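Side-chain contacts in 16S rRNA methylase (PDB 7JLZ), which probably methylates N1 of adenine 1408 in the 16S rRNA of the 30S ribosomal subunit, a modification associated with aminoglycoside resistance: residues E28-T33 / R37-N42; K41-N46 / T74-I79; I52-I57 / D88-T93; L135-E140 / K186-T191. All coordinates share one frame; numbering follows the deposited sequence. Where two conformers were deposited one is given.

Interaction 1: residues E28-T33 / R37-N42; sequences EVDLGT and RYVYKN. With SO4 (sulfate ion), chain E.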
loop_
_atom_site.group_PDB
_atom_site.type_symbol
_atom_site.label_atom_id
_atom_site.label_comp_id
_atom_site.label_asym_id
_atom_site.label_seq_id
_atom_site.Cartn_x
_atom_site.Cartn_y
_atom_site.Cartn_z
ATOM N N GLU A 28 -5.912 6.174 4.982
ATOM C CA GLU A 28 -5.249 4.974 4.501
ATOM C C GLU A 28 -4.223 5.352 3.443
ATOM O O GLU A 28 -4.523 6.121 2.523
ATOM C CB GLU A 28 -6.256 3.968 3.925
ATOM C CG GLU A 28 -5.556 2.752 3.309
ATOM C CD GLU A 28 -6.515 1.630 2.964
ATOM O OE1 GLU A 28 -7.532 1.478 3.667
ATOM O OE2 GLU A 28 -6.237 0.903 1.974
ATOM N N VAL A 29 -3.010 4.827 3.579
ATOM C CA VAL A 29 -1.949 5.022 2.597
ATOM C C VAL A 29 -1.766 3.712 1.846
ATOM O O VAL A 29 -1.645 2.654 2.471
ATOM C CB VAL A 29 -0.635 5.464 3.269
ATOM C CG1 VAL A 29 0.515 5.444 2.274
ATOM C CG2 VAL A 29 -0.829 6.856 3.919
ATOM N N ASP A 30 -1.712 3.791 0.516
ATOM C CA ASP A 30 -1.698 2.618 -0.363
ATOM C C ASP A 30 -0.448 2.640 -1.234
ATOM O O ASP A 30 -0.277 3.547 -2.055
ATOM C CB ASP A 30 -2.952 2.598 -1.235
ATOM C CG ASP A 30 -4.198 2.434 -0.423
ATOM O OD1 ASP A 30 -4.219 1.506 0.403
ATOM O OD2 ASP A 30 -5.139 3.237 -0.574
ATOM N N LEU A 31 0.411 1.634 -1.074
ATOM C CA LEU A 31 1.658 1.533 -1.814
ATOM C C LEU A 31 1.605 0.327 -2.729
ATOM O O LEU A 31 1.048 -0.709 -2.358
ATOM C CB LEU A 31 2.854 1.370 -0.874
ATOM C CG LEU A 31 2.931 2.338 0.294
ATOM C CD1 LEU A 31 4.185 2.041 1.101
ATOM C CD2 LEU A 31 2.939 3.754 -0.260
ATOM N N GLY A 32 2.203 0.454 -3.908
ATOM C CA GLY A 32 2.273 -0.675 -4.817
ATOM C C GLY A 32 1.033 -0.907 -5.652
ATOM O O GLY A 32 0.821 -2.032 -6.126
ATOM N N THR A 33 0.198 0.105 -5.836
ATOM C CA THR A 33 -1.054 -0.102 -6.563
ATOM C C THR A 33 -0.878 -0.089 -8.075
ATOM O O THR A 33 -1.863 -0.315 -8.789
ATOM C CB THR A 33 -2.098 0.950 -6.155
ATOM O OG1 THR A 33 -1.671 2.242 -6.589
ATOM C CG2 THR A 33 -2.287 0.980 -4.632
ATOM N N ARG A 37 -5.493 2.325 -9.252
ATOM C CA ARG A 37 -6.860 1.806 -9.309
ATOM C C ARG A 37 -7.403 1.501 -7.918
ATOM O O ARG A 37 -8.552 1.839 -7.599
ATOM C CB ARG A 37 -6.899 0.553 -10.190
ATOM C CG ARG A 37 -8.223 -0.211 -10.161
ATOM C CD ARG A 37 -8.066 -1.560 -10.854
ATOM N NE ARG A 37 -9.256 -2.412 -10.750
ATOM C CZ ARG A 37 -10.246 -2.440 -11.640
ATOM N NH1 ARG A 37 -10.214 -1.646 -12.705
ATOM N NH2 ARG A 37 -11.275 -3.253 -11.465
ATOM N N TYR A 38 -6.577 0.881 -7.071
ATOM C CA TYR A 38 -6.995 0.499 -5.725
ATOM C C TYR A 38 -7.460 1.708 -4.926
ATOM O O TYR A 38 -8.449 1.636 -4.183
ATOM C CB TYR A 38 -5.827 -0.189 -5.024
ATOM C CG TYR A 38 -6.132 -0.846 -3.686
ATOM C CD1 TYR A 38 -6.677 -2.119 -3.642
ATOM C CD2 TYR A 38 -5.828 -0.220 -2.486
ATOM C CE1 TYR A 38 -6.939 -2.746 -2.460
ATOM C CE2 TYR A 38 -6.089 -0.847 -1.274
ATOM C CZ TYR A 38 -6.647 -2.113 -1.274
ATOM O OH TYR A 38 -6.915 -2.756 -0.092
ATOM N N VAL A 39 -6.758 2.828 -5.083
ATOM C CA VAL A 39 -7.118 4.049 -4.363
ATOM C C VAL A 39 -8.492 4.533 -4.807
ATOM O O VAL A 39 -9.377 4.805 -3.984
ATOM C CB VAL A 39 -6.045 5.122 -4.596
ATOM C CG1 VAL A 39 -6.502 6.462 -3.990
ATOM C CG2 VAL A 39 -4.710 4.663 -3.983
ATOM N N TYR A 40 -8.692 4.624 -6.124
ATOM C CA TYR A 40 -9.963 5.075 -6.687
ATOM C C TYR A 40 -11.116 4.162 -6.278
ATOM O O TYR A 40 -12.170 4.628 -5.831
ATOM C CB TYR A 40 -9.823 5.127 -8.208
ATOM C CG TYR A 40 -11.104 5.245 -9.011
ATOM C CD1 TYR A 40 -11.661 6.482 -9.299
ATOM C CD2 TYR A 40 -11.716 4.114 -9.547
ATOM C CE1 TYR A 40 -12.826 6.582 -10.066
ATOM C CE2 TYR A 40 -12.864 4.210 -10.313
ATOM C CZ TYR A 40 -13.412 5.445 -10.568
ATOM O OH TYR A 40 -14.555 5.541 -11.332
ATOM N N LYS A 41 -10.941 2.854 -6.454
ATOM C CA LYS A 41 -12.023 1.929 -6.157
ATOM C C LYS A 41 -12.397 1.979 -4.683
ATOM O O LYS A 41 -13.583 2.006 -4.334
ATOM C CB LYS A 41 -11.615 0.519 -6.576
ATOM C CG LYS A 41 -11.456 0.361 -8.084
ATOM C CD LYS A 41 -12.811 0.338 -8.798
ATOM C CE LYS A 41 -12.678 0.008 -10.288
ATOM N NZ LYS A 41 -14.015 -0.154 -10.959
ATOM N N ASN A 42 -11.400 2.030 -3.798
ATOM C CA ASN A 42 -11.710 2.023 -2.375
ATOM C C ASN A 42 -12.284 3.359 -1.919
ATOM O O ASN A 42 -13.216 3.384 -1.103
ATOM C CB ASN A 42 -10.471 1.622 -1.574
ATOM C CG ASN A 42 -10.326 0.111 -1.479
ATOM O OD1 ASN A 42 -9.467 -0.487 -2.119
ATOM N ND2 ASN A 42 -11.192 -0.514 -0.691
HETATM S S SO4 E . -12.847 -4.238 -14.694
HETATM O O1 SO4 E . -14.271 -4.214 -14.903
HETATM O O2 SO4 E . -12.194 -4.706 -15.890
HETATM O O3 SO4 E . -12.540 -5.128 -13.611
HETATM O O4 SO4 E . -12.394 -2.907 -14.383
HETATM O O HOH W 1 -6.752 -1.545 2.216
HETATM O O HOH W 2 -4.439 -0.944 -8.029
#
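Tyr-38 lies across the acids Glu-28 and Asp-30, where the first strand of the Rossmann-like methyltransferase fold passes through a glycine-rich turn into its first helix. Strand 28-31 and helix 37-42 run roughly antiparallel, with 148° between their N-to-C directions. The ring meets both acids at its edge: CE2 lies 3.4 Å from Asp-30 OD1 and somewhat farther from Glu-28 OE2. The Asp-30 carboxylate stands almost perpendicular to the ring, at 84°. With CG anti to the backbone N (chi1 -171°), the Tyr-38 side chain reaches back toward the strand and brings its hydroxyl within bridging distance of Glu-28. One water makes that bridge, donating to Glu-28 OE2 while pairing with Tyr-38 OH at 2.6 Å. Glu-28 OE2 and Asp-30 OD1 are themselves 2.6 Å apart, close enough that one of the acids probably keeps a proton. Asp-30 OD2 is buried beside Val-39 CG2, with no polar partner in the model. Thr-33 CG2 rests on Tyr-38 CB at 3.7 Å, and a second water joins Thr-33 O to Tyr-38 N where the turn enters the helix.

Farther out, Phe-51 lies beside both acids, a weak hydrogen bond links Thr-98 OG1 and Glu-28 OE2, and Pro-187 and Ile-188 touch the tyrosine. Arg-37 leads away from the strand as an extended chain. Its NE bonds to Lys-186 O, Lys-41 CE sits over one guanidinium face, and NH1 donates to sulfate O4 at 3.0 Å.

Interaction 2: residues K41-N46 / T74-I79; sequences KNAKEN and TNAIYI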
loop_
_atom_site.group_PDB
_atom_site.type_symbol
_atom_site.label_atom_id
_atom_site.label_comp_id
_atom_site.label_asym_id
_atom_site.label_seq_id
_atom_site.Cartn_x
_atom_site.Cartn_y
_atom_site.Cartn_z
ATOM N N LYS A 41 -10.941 2.854 -6.454
ATOM C CA LYS A 41 -12.023 1.929 -6.157
ATOM C C LYS A 41 -12.397 1.979 -4.683
ATOM O O LYS A 41 -13.583 2.006 -4.334
ATOM C CB LYS A 41 -11.615 0.519 -6.576
ATOM C CG LYS A 41 -11.456 0.361 -8.084
ATOM C CD LYS A 41 -12.811 0.338 -8.798
ATOM C CE LYS A 41 -12.678 0.008 -10.288
ATOM N NZ LYS A 41 -14.015 -0.154 -10.959
ATOM N N ASN A 42 -11.400 2.030 -3.798
ATOM C CA ASN A 42 -11.710 2.023 -2.375
ATOM C C ASN A 42 -12.284 3.359 -1.919
ATOM O O ASN A 42 -13.216 3.384 -1.103
ATOM C CB ASN A 42 -10.471 1.622 -1.574
ATOM C CG ASN A 42 -10.326 0.111 -1.479
ATOM O OD1 ASN A 42 -9.467 -0.487 -2.119
ATOM N ND2 ASN A 42 -11.192 -0.514 -0.691
ATOM N N ALA A 43 -11.787 4.472 -2.468
ATOM C CA ALA A 43 -12.361 5.780 -2.149
ATOM C C ALA A 43 -13.844 5.849 -2.500
ATOM O O ALA A 43 -14.658 6.347 -1.714
ATOM C CB ALA A 43 -11.591 6.881 -2.877
ATOM N N LYS A 44 -14.215 5.351 -3.684
ATOM C CA LYS A 44 -15.624 5.357 -4.079
ATOM C C LYS A 44 -16.489 4.572 -3.106
ATOM O O LYS A 44 -17.660 4.906 -2.915
ATOM C CB LYS A 44 -15.776 4.780 -5.484
ATOM C CG LYS A 44 -15.375 5.716 -6.600
ATOM C CD LYS A 44 -15.384 4.963 -7.918
ATOM C CE LYS A 44 -16.763 4.453 -8.259
ATOM N NZ LYS A 44 -17.586 5.514 -8.898
ATOM N N GLU A 45 -15.940 3.522 -2.501
ATOM C CA GLU A 45 -16.697 2.642 -1.623
ATOM C C GLU A 45 -16.732 3.104 -0.174
ATOM O O GLU A 45 -17.603 2.653 0.578
ATOM C CB GLU A 45 -16.113 1.228 -1.683
ATOM C CG GLU A 45 -16.279 0.567 -3.031
ATOM C CD GLU A 45 -17.736 0.484 -3.450
ATOM O OE1 GLU A 45 -18.118 1.150 -4.438
ATOM O OE2 GLU A 45 -18.503 -0.237 -2.780
ATOM N N ASN A 46 -15.812 3.978 0.242
ATOM C CA ASN A 46 -15.718 4.411 1.644
ATOM C C ASN A 46 -15.490 5.922 1.660
ATOM O O ASN A 46 -14.348 6.385 1.730
ATOM C CB ASN A 46 -14.605 3.674 2.380
ATOM C CG ASN A 46 -14.686 2.170 2.217
ATOM O OD1 ASN A 46 -15.336 1.482 3.008
ATOM N ND2 ASN A 46 -14.015 1.647 1.193
ATOM N N THR A 74 -13.275 12.980 -4.040
ATOM C CA THR A 74 -12.395 13.898 -3.331
ATOM C C THR A 74 -11.599 13.233 -2.212
ATOM O O THR A 74 -10.659 13.849 -1.696
ATOM C CB THR A 74 -13.207 15.068 -2.768
ATOM O OG1 THR A 74 -14.370 14.566 -2.104
ATOM C CG2 THR A 74 -13.642 16.002 -3.892
ATOM N N ASN A 75 -11.941 12.004 -1.831
ATOM C CA ASN A 75 -11.192 11.282 -0.813
ATOM C C ASN A 75 -10.144 10.354 -1.412
ATOM O O ASN A 75 -9.693 9.418 -0.737
ATOM C CB ASN A 75 -12.143 10.503 0.097
ATOM C CG ASN A 75 -12.988 9.489 -0.659
ATOM O OD1 ASN A 75 -13.388 9.712 -1.807
ATOM N ND2 ASN A 75 -13.270 8.367 -0.009
ATOM N N ALA A 76 -9.755 10.591 -2.663
ATOM C CA ALA A 76 -8.646 9.893 -3.303
ATOM C C ALA A 76 -7.601 10.932 -3.682
ATOM O O ALA A 76 -7.916 11.900 -4.379
ATOM C CB ALA A 76 -9.118 9.113 -4.534
ATOM N N ILE A 77 -6.372 10.749 -3.208
ATOM C CA ILE A 77 -5.279 11.645 -3.553
ATOM C C ILE A 77 -4.067 10.809 -3.941
ATOM O O ILE A 77 -3.870 9.694 -3.442
ATOM C CB ILE A 77 -4.969 12.620 -2.396
ATOM C CG1 ILE A 77 -4.003 13.713 -2.849
ATOM C CG2 ILE A 77 -4.429 11.884 -1.196
ATOM C CD1 ILE A 77 -3.628 14.661 -1.743
ATOM N N TYR A 78 -3.267 11.348 -4.869
ATOM C CA TYR A 78 -2.169 10.625 -5.497
ATOM C C TYR A 78 -0.899 11.456 -5.428
ATOM O O TYR A 78 -0.895 12.612 -5.859
ATOM C CB TYR A 78 -2.506 10.294 -6.963
ATOM C CG TYR A 78 -3.800 9.518 -7.094
ATOM C CD1 TYR A 78 -5.037 10.174 -7.119
ATOM C CD2 TYR A 78 -3.790 8.131 -7.179
ATOM C CE1 TYR A 78 -6.222 9.465 -7.214
ATOM C CE2 TYR A 78 -4.978 7.410 -7.293
ATOM C CZ TYR A 78 -6.188 8.087 -7.308
ATOM O OH TYR A 78 -7.372 7.388 -7.413
ATOM N N ILE A 79 0.178 10.865 -4.904
ATOM C CA ILE A 79 1.375 11.605 -4.514
ATOM C C ILE A 79 2.616 10.941 -5.093
ATOM O O ILE A 79 2.705 9.709 -5.156
ATOM C CB ILE A 79 1.481 11.690 -2.972
ATOM C CG1 ILE A 79 0.281 12.449 -2.412
ATOM C CG2 ILE A 79 2.794 12.354 -2.508
ATOM C CD1 ILE A 79 0.222 12.410 -0.931
#
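Asn-75 reaches from the loop before strand 76-80 to the C-terminal end of helix 37-45, where its amide and Ala-43 form the heart of the contact. From CB, which points at the helix, the chain turns into the crowded position between backbone N and carbonyl carbon (chi1 59°), bringing CG to 3.7 Å from Ala-43 CB. OD1 sits against the same methyl, 3.5 Å from Ala-43 CB. At the tip, ND2 donates to Ala-43 O over 3.0 Å, and the bond is nearly straight, at 166° about the hydrogen. The acceptor lies in the plane of the asparagine amide, whereas ND2 is tilted out of the carbonyl plane. ND2 also donates to Thr-49 O, at the start of the neighbouring strand 49-55. Asn-46 O is nearer still, 2.8 Å from ND2, but its angle is too poor for a bond.

Ala-43 O has a second donor, Asn-46 N, arriving from the opposite face of the carbonyl. Asn-46, the first residue to leave helical geometry, turns its own side chain back so that ND2 donates to Asn-42 O at 3.0 Å. Beside this polar patch the two alanine methyls, Ala-43 CB and Ala-76 CB, touch at 3.7 Å, and Phe-51 flanks Ala-43. The helix end is thus fastened to an outermost strand of the Rossmann-like sheet. Because ND2 serves both Ala-43 O and Thr-49 O, a single amide group ties one carbonyl of the helix's last turn, which would carry partial negative charge, to the starts of two strands.

Interaction 3: residues I52-I57 / D88-T93; sequences IGIEPI and DELLGT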
loop_
_atom_site.group_PDB
_atom_site.type_symbol
_atom_site.label_atom_id
_atom_site.label_comp_id
_atom_site.label_asym_id
_atom_site.label_seq_id
_atom_site.Cartn_x
_atom_site.Cartn_y
_atom_site.Cartn_z
ATOM N N ILE A 52 -4.717 7.471 0.068
ATOM C CA ILE A 52 -3.557 8.146 -0.494
ATOM C C ILE A 52 -2.692 7.118 -1.202
ATOM O O ILE A 52 -2.119 6.241 -0.549
ATOM C CB ILE A 52 -2.736 8.852 0.595
ATOM C CG1 ILE A 52 -3.653 9.772 1.401
ATOM C CG2 ILE A 52 -1.563 9.574 -0.039
ATOM C CD1 ILE A 52 -2.940 10.526 2.543
ATOM N N GLY A 53 -2.554 7.247 -2.520
ATOM C CA GLY A 53 -1.628 6.415 -3.279
ATOM C C GLY A 53 -0.303 7.131 -3.479
ATOM O O GLY A 53 -0.276 8.327 -3.769
ATOM N N ILE A 54 0.801 6.388 -3.343
ATOM C CA ILE A 54 2.146 6.941 -3.518
ATOM C C ILE A 54 2.931 6.072 -4.493
ATOM O O ILE A 54 3.146 4.883 -4.230
ATOM C CB ILE A 54 2.896 7.039 -2.179
ATOM C CG1 ILE A 54 2.013 7.737 -1.139
ATOM C CG2 ILE A 54 4.214 7.799 -2.358
ATOM C CD1 ILE A 54 2.638 7.759 0.269
ATOM N N GLU A 55 3.372 6.667 -5.597
ATOM C CA GLU A 55 4.188 5.996 -6.601
ATOM C C GLU A 55 5.249 6.942 -7.146
ATOM O O GLU A 55 5.081 8.164 -7.107
ATOM C CB GLU A 55 3.332 5.463 -7.764
ATOM C CG GLU A 55 2.301 4.430 -7.319
ATOM C CD GLU A 55 2.922 3.135 -6.800
ATOM O OE1 GLU A 55 4.012 2.754 -7.271
ATOM O OE2 GLU A 55 2.301 2.514 -5.899
ATOM N N PRO A 56 6.355 6.402 -7.679
ATOM C CA PRO A 56 7.480 7.266 -8.080
ATOM C C PRO A 56 7.379 7.895 -9.454
ATOM O O PRO A 56 8.062 8.895 -9.711
ATOM C CB PRO A 56 8.683 6.323 -8.025
ATOM C CG PRO A 56 8.079 4.946 -8.260
ATOM C CD PRO A 56 6.746 4.983 -7.575
ATOM N N ILE A 57 6.623 7.321 -10.385
ATOM C CA ILE A 57 6.623 7.787 -11.768
ATOM C C ILE A 57 5.299 8.492 -12.018
ATOM O O ILE A 57 4.235 7.918 -11.775
ATOM C CB ILE A 57 6.856 6.621 -12.744
ATOM C CG1 ILE A 57 8.247 6.024 -12.516
ATOM C CG2 ILE A 57 6.678 7.065 -14.210
ATOM C CD1 ILE A 57 8.478 4.691 -13.184
ATOM N N ASP A 88 7.929 13.445 3.834
ATOM C CA ASP A 88 7.910 13.567 5.293
ATOM C C ASP A 88 6.525 13.910 5.818
ATOM O O ASP A 88 6.171 13.514 6.942
ATOM C CB ASP A 88 8.892 14.654 5.749
ATOM C CG ASP A 88 10.332 14.172 5.824
ATOM O OD1 ASP A 88 10.571 12.958 5.983
ATOM O OD2 ASP A 88 11.235 15.033 5.735
ATOM N N GLU A 89 5.760 14.675 5.041
ATOM C CA GLU A 89 4.416 15.103 5.411
ATOM C C GLU A 89 3.501 13.938 5.755
ATOM O O GLU A 89 2.542 14.121 6.514
ATOM C CB GLU A 89 3.790 15.908 4.263
ATOM C CG GLU A 89 4.497 17.218 3.905
ATOM C CD GLU A 89 5.451 17.069 2.716
ATOM O OE1 GLU A 89 5.964 15.947 2.491
ATOM O OE2 GLU A 89 5.691 18.077 2.012
ATOM N N LEU A 90 3.759 12.747 5.215
ATOM C CA LEU A 90 2.872 11.618 5.433
ATOM C C LEU A 90 3.308 10.704 6.564
ATOM O O LEU A 90 2.577 9.765 6.894
ATOM C CB LEU A 90 2.740 10.800 4.142
ATOM C CG LEU A 90 1.954 11.568 3.076
ATOM C CD1 LEU A 90 1.902 10.788 1.776
ATOM C CD2 LEU A 90 0.541 11.878 3.570
ATOM N N LEU A 91 4.459 10.953 7.185
ATOM C CA LEU A 91 4.859 10.093 8.282
ATOM C C LEU A 91 3.935 10.315 9.473
ATOM O O LEU A 91 3.569 11.447 9.794
ATOM C CB LEU A 91 6.319 10.352 8.668
ATOM C CG LEU A 91 7.363 10.036 7.580
ATOM C CD1 LEU A 91 8.772 10.436 8.036
ATOM C CD2 LEU A 91 7.315 8.552 7.183
ATOM N N GLY A 92 3.530 9.216 10.103
ATOM C CA GLY A 92 2.671 9.284 11.266
ATOM C C GLY A 92 1.218 9.599 10.990
ATOM O O GLY A 92 0.492 9.942 11.929
ATOM N N THR A 93 0.759 9.474 9.740
ATOM C CA THR A 93 -0.581 9.921 9.365
ATOM C C THR A 93 -1.586 8.802 9.121
ATOM O O THR A 93 -2.787 9.085 9.081
ATOM C CB THR A 93 -0.545 10.797 8.095
ATOM O OG1 THR A 93 -0.144 10.012 6.964
ATOM C CG2 THR A 93 0.405 11.984 8.265
#
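Leu-90 plugs against Ile-52 and Ile-54, alternate residues of strand 52-55, on the face of the Rossmann-like sheet turned away from helix 37-45. The apolar contacts are branch to branch. Ile-54 and Leu-90 meet tip to tip, their CD1 atoms 3.5 Å apart, tighter than usual for two methyls. Ile-52 crosses Leu-90 at a slant: its CD1 lies 3.9 Å from Leu-90 CD2, and its CG2 reaches the other leucine methyl, CD1, at 4.1 Å. Both isoleucines hold CG1 anti to the carbonyl carbon, chi1 near -50°, and with chi2 extended as well, their CD1 tips point in roughly the same direction, at the leucine. Leu-17 of helix 14-21 and Ile-79 of the adjoining strand add to the cover around Leu-90.

The hydrogen bonds are local to 88-93. Thr-93 OG1 donates to Leu-90 O at 2.7 Å, across a type II turn whose positive-phi position is Gly-92, and Leu-91 N donates to Asp-88 O at 3.1 Å. The first spans the turn just after the leucine, the second closes the 3-10 segment that carries it.

Alkyl groups alone make the contact between the segments, so shape fit rather than directional bonding positions Leu-90, while the turn's own polar bonds fix its backbone.

Interaction 4: residues L135-E140 / K186-T191; sequences LGYSQE and KPIEST. With SO4 (sulfate ion), chain E.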
loop_
_atom_site.group_PDB
_atom_site.type_symbol
_atom_site.label_atom_id
_atom_site.label_comp_id
_atom_site.label_asym_id
_atom_site.label_seq_id
_atom_site.Cartn_x
_atom_site.Cartn_y
_atom_site.Cartn_z
ATOM N N LEU A 135 0.928 -10.288 -0.903
ATOM C CA LEU A 135 2.103 -10.976 -1.408
ATOM C C LEU A 135 1.726 -11.843 -2.600
ATOM O O LEU A 135 0.618 -12.389 -2.671
ATOM C CB LEU A 135 2.747 -11.866 -0.331
ATOM C CG LEU A 135 3.478 -11.184 0.825
ATOM C CD1 LEU A 135 4.048 -12.210 1.803
ATOM C CD2 LEU A 135 4.581 -10.319 0.272
ATOM N N GLY A 136 2.666 -11.962 -3.534
ATOM C CA GLY A 136 2.509 -12.867 -4.657
ATOM C C GLY A 136 2.872 -12.269 -6.004
ATOM O O GLY A 136 3.101 -13.011 -6.966
ATOM N N TYR A 137 2.936 -10.934 -6.090
ATOM C CA TYR A 137 3.238 -10.275 -7.362
ATOM C C TYR A 137 4.734 -10.213 -7.659
ATOM O O TYR A 137 5.121 -10.251 -8.834
ATOM C CB TYR A 137 2.665 -8.856 -7.384
ATOM C CG TYR A 137 1.159 -8.766 -7.541
ATOM C CD1 TYR A 137 0.558 -8.884 -8.789
ATOM C CD2 TYR A 137 0.341 -8.549 -6.443
ATOM C CE1 TYR A 137 -0.812 -8.790 -8.937
ATOM C CE2 TYR A 137 -1.035 -8.452 -6.581
ATOM C CZ TYR A 137 -1.605 -8.578 -7.833
ATOM O OH TYR A 137 -2.975 -8.490 -7.974
ATOM N N SER A 138 5.578 -10.098 -6.627
ATOM C CA SER A 138 7.020 -9.962 -6.827
ATOM C C SER A 138 7.569 -11.110 -7.666
ATOM O O SER A 138 7.011 -12.211 -7.698
ATOM C CB SER A 138 7.750 -9.919 -5.481
ATOM O OG SER A 138 7.410 -8.764 -4.743
ATOM N N GLN A 139 8.692 -10.841 -8.343
ATOM C CA GLN A 139 9.316 -11.856 -9.187
ATOM C C GLN A 139 9.737 -13.082 -8.386
ATOM O O GLN A 139 9.836 -14.180 -8.944
ATOM C CB GLN A 139 10.519 -11.259 -9.920
ATOM N N GLU A 140 9.981 -12.922 -7.079
ATOM C CA GLU A 140 10.379 -14.042 -6.228
ATOM C C GLU A 140 9.287 -15.096 -6.079
ATOM O O GLU A 140 9.574 -16.188 -5.572
ATOM C CB GLU A 140 10.783 -13.542 -4.839
ATOM C CG GLU A 140 11.939 -12.556 -4.820
ATOM C CD GLU A 140 11.504 -11.161 -4.413
ATOM O OE1 GLU A 140 10.860 -10.473 -5.233
ATOM O OE2 GLU A 140 11.795 -10.755 -3.267
ATOM N N LYS A 186 -10.435 -7.504 -7.429
ATOM C CA LYS A 186 -11.093 -6.484 -8.237
ATOM C C LYS A 186 -10.628 -5.065 -7.931
ATOM O O LYS A 186 -10.393 -4.303 -8.884
ATOM C CB LYS A 186 -12.614 -6.617 -8.060
ATOM C CG LYS A 186 -13.436 -5.626 -8.856
ATOM C CD LYS A 186 -13.500 -6.018 -10.308
ATOM C CE LYS A 186 -14.759 -5.500 -10.960
ATOM N NZ LYS A 186 -14.984 -6.239 -12.226
ATOM N N PRO A 187 -10.460 -4.637 -6.680
ATOM C CA PRO A 187 -9.911 -3.291 -6.482
ATOM C C PRO A 187 -8.491 -3.135 -6.993
ATOM O O PRO A 187 -8.104 -2.029 -7.385
ATOM C CB PRO A 187 -9.975 -3.097 -4.957
ATOM C CG PRO A 187 -10.972 -4.076 -4.484
ATOM C CD PRO A 187 -10.914 -5.242 -5.415
ATOM N N ILE A 188 -7.698 -4.204 -6.987
ATOM C CA ILE A 188 -6.280 -4.108 -7.331
ATOM C C ILE A 188 -6.082 -4.112 -8.845
ATOM O O ILE A 188 -5.344 -3.284 -9.396
ATOM C CB ILE A 188 -5.508 -5.265 -6.668
ATOM C CG1 ILE A 188 -5.690 -5.241 -5.147
ATOM C CG2 ILE A 188 -4.037 -5.232 -7.061
ATOM C CD1 ILE A 188 -5.317 -6.534 -4.480
ATOM N N GLU A 189 -6.733 -5.060 -9.534
ATOM C CA GLU A 189 -6.490 -5.413 -10.929
ATOM C C GLU A 189 -7.806 -5.382 -11.690
ATOM O O GLU A 189 -8.817 -5.873 -11.189
ATOM C CB GLU A 189 -5.952 -6.846 -11.037
ATOM C CG GLU A 189 -4.498 -7.035 -11.359
ATOM C CD GLU A 189 -4.244 -8.464 -11.815
ATOM O OE1 GLU A 189 -5.172 -9.289 -11.694
ATOM O OE2 GLU A 189 -3.135 -8.765 -12.305
ATOM N N SER A 190 -7.788 -4.872 -12.918
ATOM C CA SER A 190 -8.920 -5.084 -13.809
ATOM C C SER A 190 -9.118 -6.573 -14.082
ATOM O O SER A 190 -8.159 -7.311 -14.321
ATOM C CB SER A 190 -8.702 -4.343 -15.125
ATOM O OG SER A 190 -9.520 -4.881 -16.131
ATOM N N THR A 191 -10.382 -7.021 -14.067
ATOM C CA THR A 191 -10.657 -8.421 -14.349
ATOM C C THR A 191 -10.430 -8.751 -15.819
ATOM O O THR A 191 -9.987 -9.853 -16.153
ATOM C CB THR A 191 -12.102 -8.774 -13.970
ATOM O OG1 THR A 191 -12.333 -8.452 -12.595
ATOM C CG2 THR A 191 -12.388 -10.246 -14.209
HETATM S S SO4 E . -12.847 -4.238 -14.694
HETATM O O1 SO4 E . -14.271 -4.214 -14.903
HETATM O O2 SO4 E . -12.194 -4.706 -15.890
HETATM O O3 SO4 E . -12.540 -5.128 -13.611
HETATM O O4 SO4 E . -12.394 -2.907 -14.383
#
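Tyr-137 and Ile-188 touch although their CA atoms are 11.3 Å apart, because two irregular loops face each other and the tyrosine spans the distance. Gly-136, at positive phi, turns the chain out of strand 129-135; opposite, 186-188 takes helical backbone angles without regular bonds, and Glu-189 then becomes extended. Tyr-137 carries its ring across with CG anti to the carbonyl carbon (chi1 -74°). The phenol end does the touching: OH lies 3.5 Å from Ile-188 CG2 and 4.0 Å from Glu-189 CG. The methyl approaches the ring obliquely. The Glu-189 carboxylate, its plane turned 71° from the ring, brings OE2 to the ring edge. Ile-100 and Leu-204 also border the tyrosine.

The other side of 186-191 grips a sulfate. Lys-186, bent at chi2, donates from NZ to sulfate O3 at 3.0 Å. Ser-190 OG gives a 2.7 Å bond to O2, and Thr-191 N points almost straight at O3, 2.9 Å away. Arg-37 completes the set from helix 37-45.

The ion probably comes from the crystallisation liquor, but a lysine, an arginine, a serine hydroxyl and a backbone amide around it make a site suited to an anion, possibly an RNA phosphate. The contact with Tyr-137, by contrast, has no established hydrogen bond and lies at the surface, so van der Waals packing carries it.

From the N terminus, interaction 1 closes the shortest loop, with three residues between its segments, and joins the strand and helix of the beta-alpha-beta unit 26-55. Interaction 2 begins on the same helix, sharing Lys-41 and Asn-42, and carries it to strand 76-80. Interaction 3 opens within that loop and closes beyond it, at 88-93, so interactions 2 and 3 cross; backbone bonds of Gly-53 with Ile-77 and Ile-79 join them in the sheet. Interaction 4 follows in series, linking loops late in the chain. Its segment 186-191 returns to helix 37-45 of interaction 1, with the sulfate common to both, whereas interactions 3 and 4 do not touch and lie on opposite sides of the chain's centre.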